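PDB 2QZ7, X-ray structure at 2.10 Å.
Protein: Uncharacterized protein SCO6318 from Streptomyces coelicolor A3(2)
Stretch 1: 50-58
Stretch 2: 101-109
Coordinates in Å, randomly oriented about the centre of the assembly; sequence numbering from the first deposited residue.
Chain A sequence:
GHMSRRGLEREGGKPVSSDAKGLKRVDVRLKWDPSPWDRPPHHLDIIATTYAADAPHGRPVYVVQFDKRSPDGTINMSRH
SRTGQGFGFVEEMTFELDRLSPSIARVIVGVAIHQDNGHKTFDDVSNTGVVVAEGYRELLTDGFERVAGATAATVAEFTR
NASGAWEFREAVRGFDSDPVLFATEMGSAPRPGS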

# COMPACT_ATOMS: atom_id res chain seq x y z
N THR A 50 -4.87 -8.57 -3.31
CA THR A 50 -5.44 -8.88 -4.61
C THR A 50 -6.84 -9.45 -4.35
O THR A 50 -7.11 -10.00 -3.24
CB THR A 50 -4.56 -9.93 -5.35
OG1 THR A 50 -4.42 -11.09 -4.51
CG2 THR A 50 -3.17 -9.36 -5.60
N TYR A 51 -7.71 -9.27 -5.35
CA TYR A 51 -9.15 -9.63 -5.30
C TYR A 51 -9.55 -10.35 -6.59
O TYR A 51 -9.15 -9.94 -7.69
CB TYR A 51 -10.05 -8.39 -5.04
CG TYR A 51 -9.64 -7.75 -3.73
CD1 TYR A 51 -10.23 -8.16 -2.52
CD2 TYR A 51 -8.61 -6.81 -3.68
CE1 TYR A 51 -9.81 -7.61 -1.30
CE2 TYR A 51 -8.17 -6.27 -2.46
CZ TYR A 51 -8.79 -6.69 -1.27
OH TYR A 51 -8.37 -6.17 -0.05
N ALA A 52 -10.31 -11.43 -6.42
CA ALA A 52 -10.85 -12.27 -7.49
C ALA A 52 -11.82 -11.49 -8.36
O ALA A 52 -12.58 -10.65 -7.84
CB ALA A 52 -11.58 -13.49 -6.91
N ALA A 53 -11.80 -11.78 -9.66
CA ALA A 53 -12.79 -11.26 -10.61
C ALA A 53 -14.21 -11.47 -10.11
O ALA A 53 -15.01 -10.52 -10.14
CB ALA A 53 -12.61 -11.89 -11.99
N ASP A 54 -14.52 -12.66 -9.59
CA ASP A 54 -15.87 -12.90 -9.05
C ASP A 54 -16.20 -12.23 -7.71
O ASP A 54 -17.35 -12.26 -7.29
CB ASP A 54 -16.30 -14.40 -9.08
CG ASP A 54 -15.40 -15.28 -8.23
OD1 ASP A 54 -14.40 -14.76 -7.70
OD2 ASP A 54 -15.67 -16.51 -8.10
N ALA A 55 -15.21 -11.62 -7.05
CA ALA A 55 -15.46 -10.91 -5.79
C ALA A 55 -14.47 -9.77 -5.58
O ALA A 55 -13.54 -9.91 -4.75
CB ALA A 55 -15.42 -11.89 -4.59
N PRO A 56 -14.66 -8.63 -6.27
CA PRO A 56 -13.66 -7.56 -6.26
C PRO A 56 -13.49 -6.90 -4.91
O PRO A 56 -12.41 -6.34 -4.63
CB PRO A 56 -14.23 -6.53 -7.26
CG PRO A 56 -15.25 -7.26 -8.04
CD PRO A 56 -15.84 -8.24 -7.06
N HIS A 57 -14.55 -6.94 -4.09
CA HIS A 57 -14.53 -6.36 -2.75
C HIS A 57 -14.64 -7.44 -1.64
O HIS A 57 -14.80 -7.11 -0.48
CB HIS A 57 -15.62 -5.27 -2.60
CG HIS A 57 -15.38 -4.05 -3.44
ND1 HIS A 57 -15.85 -3.93 -4.73
CD2 HIS A 57 -14.71 -2.90 -3.18
CE1 HIS A 57 -15.47 -2.77 -5.23
NE2 HIS A 57 -14.80 -2.11 -4.30
N GLY A 58 -14.53 -8.71 -1.99
CA GLY A 58 -14.48 -9.80 -1.01
C GLY A 58 -13.19 -9.91 -0.18
O GLY A 58 -12.46 -8.93 0.03
N SER A 101 -2.87 -13.38 -12.98
CA SER A 101 -3.95 -14.27 -13.43
C SER A 101 -5.16 -13.47 -13.87
O SER A 101 -5.49 -12.48 -13.22
CB SER A 101 -4.37 -15.17 -12.26
OG SER A 101 -5.60 -15.84 -12.53
N PRO A 102 -5.86 -13.89 -14.95
CA PRO A 102 -7.11 -13.22 -15.33
C PRO A 102 -8.15 -13.26 -14.21
O PRO A 102 -8.96 -12.36 -14.08
CB PRO A 102 -7.59 -14.05 -16.55
CG PRO A 102 -6.33 -14.59 -17.12
CD PRO A 102 -5.53 -14.97 -15.90
N SER A 103 -8.09 -14.30 -13.39
CA SER A 103 -9.00 -14.42 -12.26
C SER A 103 -8.77 -13.36 -11.13
O SER A 103 -9.60 -13.24 -10.24
CB SER A 103 -8.96 -15.85 -11.70
OG SER A 103 -7.72 -16.12 -11.06
N ILE A 104 -7.68 -12.59 -11.18
CA ILE A 104 -7.50 -11.44 -10.26
C ILE A 104 -7.80 -10.15 -11.04
O ILE A 104 -7.16 -9.88 -12.06
CB ILE A 104 -6.06 -11.40 -9.66
CG1 ILE A 104 -5.87 -12.55 -8.69
CG2 ILE A 104 -5.74 -10.02 -8.96
CD1 ILE A 104 -4.47 -12.78 -8.35
N ALA A 105 -8.74 -9.35 -10.56
CA ALA A 105 -9.20 -8.19 -11.31
C ALA A 105 -9.10 -6.87 -10.57
O ALA A 105 -9.45 -5.80 -11.12
CB ALA A 105 -10.68 -8.42 -11.84
N ARG A 106 -8.62 -6.94 -9.32
CA ARG A 106 -8.47 -5.74 -8.52
C ARG A 106 -7.29 -5.91 -7.56
O ARG A 106 -7.11 -7.00 -6.97
CB ARG A 106 -9.77 -5.47 -7.75
CG ARG A 106 -9.73 -4.28 -6.80
CD ARG A 106 -11.21 -3.95 -6.38
NE ARG A 106 -11.24 -2.76 -5.53
CZ ARG A 106 -11.32 -2.74 -4.20
NH1 ARG A 106 -11.41 -3.86 -3.49
NH2 ARG A 106 -11.32 -1.57 -3.58
N VAL A 107 -6.50 -4.85 -7.44
CA VAL A 107 -5.41 -4.77 -6.50
C VAL A 107 -5.53 -3.45 -5.72
O VAL A 107 -5.78 -2.39 -6.30
CB VAL A 107 -4.01 -4.84 -7.21
CG1 VAL A 107 -2.87 -4.76 -6.15
CG2 VAL A 107 -3.92 -6.12 -8.02
N ILE A 108 -5.36 -3.52 -4.40
CA ILE A 108 -5.27 -2.29 -3.66
C ILE A 108 -4.02 -2.22 -2.83
O ILE A 108 -3.60 -3.21 -2.23
CB ILE A 108 -6.60 -1.91 -2.94
CG1 ILE A 108 -6.48 -0.87 -1.85
CG2 ILE A 108 -7.44 -3.06 -2.46
CD1 ILE A 108 -7.89 -0.07 -1.91
N VAL A 109 -3.39 -1.06 -2.83
CA VAL A 109 -2.12 -0.92 -2.08
C VAL A 109 -2.28 0.23 -1.10
O VAL A 109 -2.96 1.21 -1.40
CB VAL A 109 -0.90 -0.75 -3.04
CG1 VAL A 109 -1.05 0.46 -3.87
CG2 VAL A 109 0.43 -0.71 -2.26
O HOH W 1 -12.27 -15.40 -10.12

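A single carbonyl oxygen, that of Tyr 51, serves two consecutive amides of the neighbouring strand, and around it the antiparallel register slips by one residue. This is a beta bulge. Ala 105 N donates to Tyr 51 O at 3.0 Å, whereas the bond from Arg 106 N to Tyr 51 O, at 3.5 Å, is weak. The slip shows in the pairing: Thr 50 faces Val 107 and Tyr 51 faces Arg 106, but Ala 52 lies across from Ile 104. Ala 105 is the extra residue, and its psi of -1° departs from the extended conformation of its neighbours.

Ordinary backbone bonds brace the bulge on both sides. Tyr 51 N donates to Arg 106 O at 2.9 Å; beyond the slip, Ala 53 N reaches Ser 103 O at 2.7 Å, just where the first strand enters a type I turn spanning Ala 52 to Ala 55. The small side chains of Ala 53 and Ala 105 suit this close passage, their CB atoms 4.0 Å apart.

The side chains illustrate a general principle: paired strand residues share a face of the sheet. Thr 50 and Val 107 lie on one face, both buried, with Thr 50 CG2 4.1 Å from Val 107 CG2. On the other, Tyr 51 packs CE2 against Ile 108 CG2 at 3.3 Å, and Arg 106 extends with chi1 to chi3 all t. That reach carries its guanidinium beyond the strand pairing to the loop, where Arg 106 NH1 donates to Pro 56 O at 2.9 Å. His 57 CD2 lies over one guanidinium face, 3.5 Å from Arg 106 NH1, while NH1 itself sits over a face of the Tyr 51 ring. Long aliphatic reach and a polar end thus let one buried arginine join strand to turn.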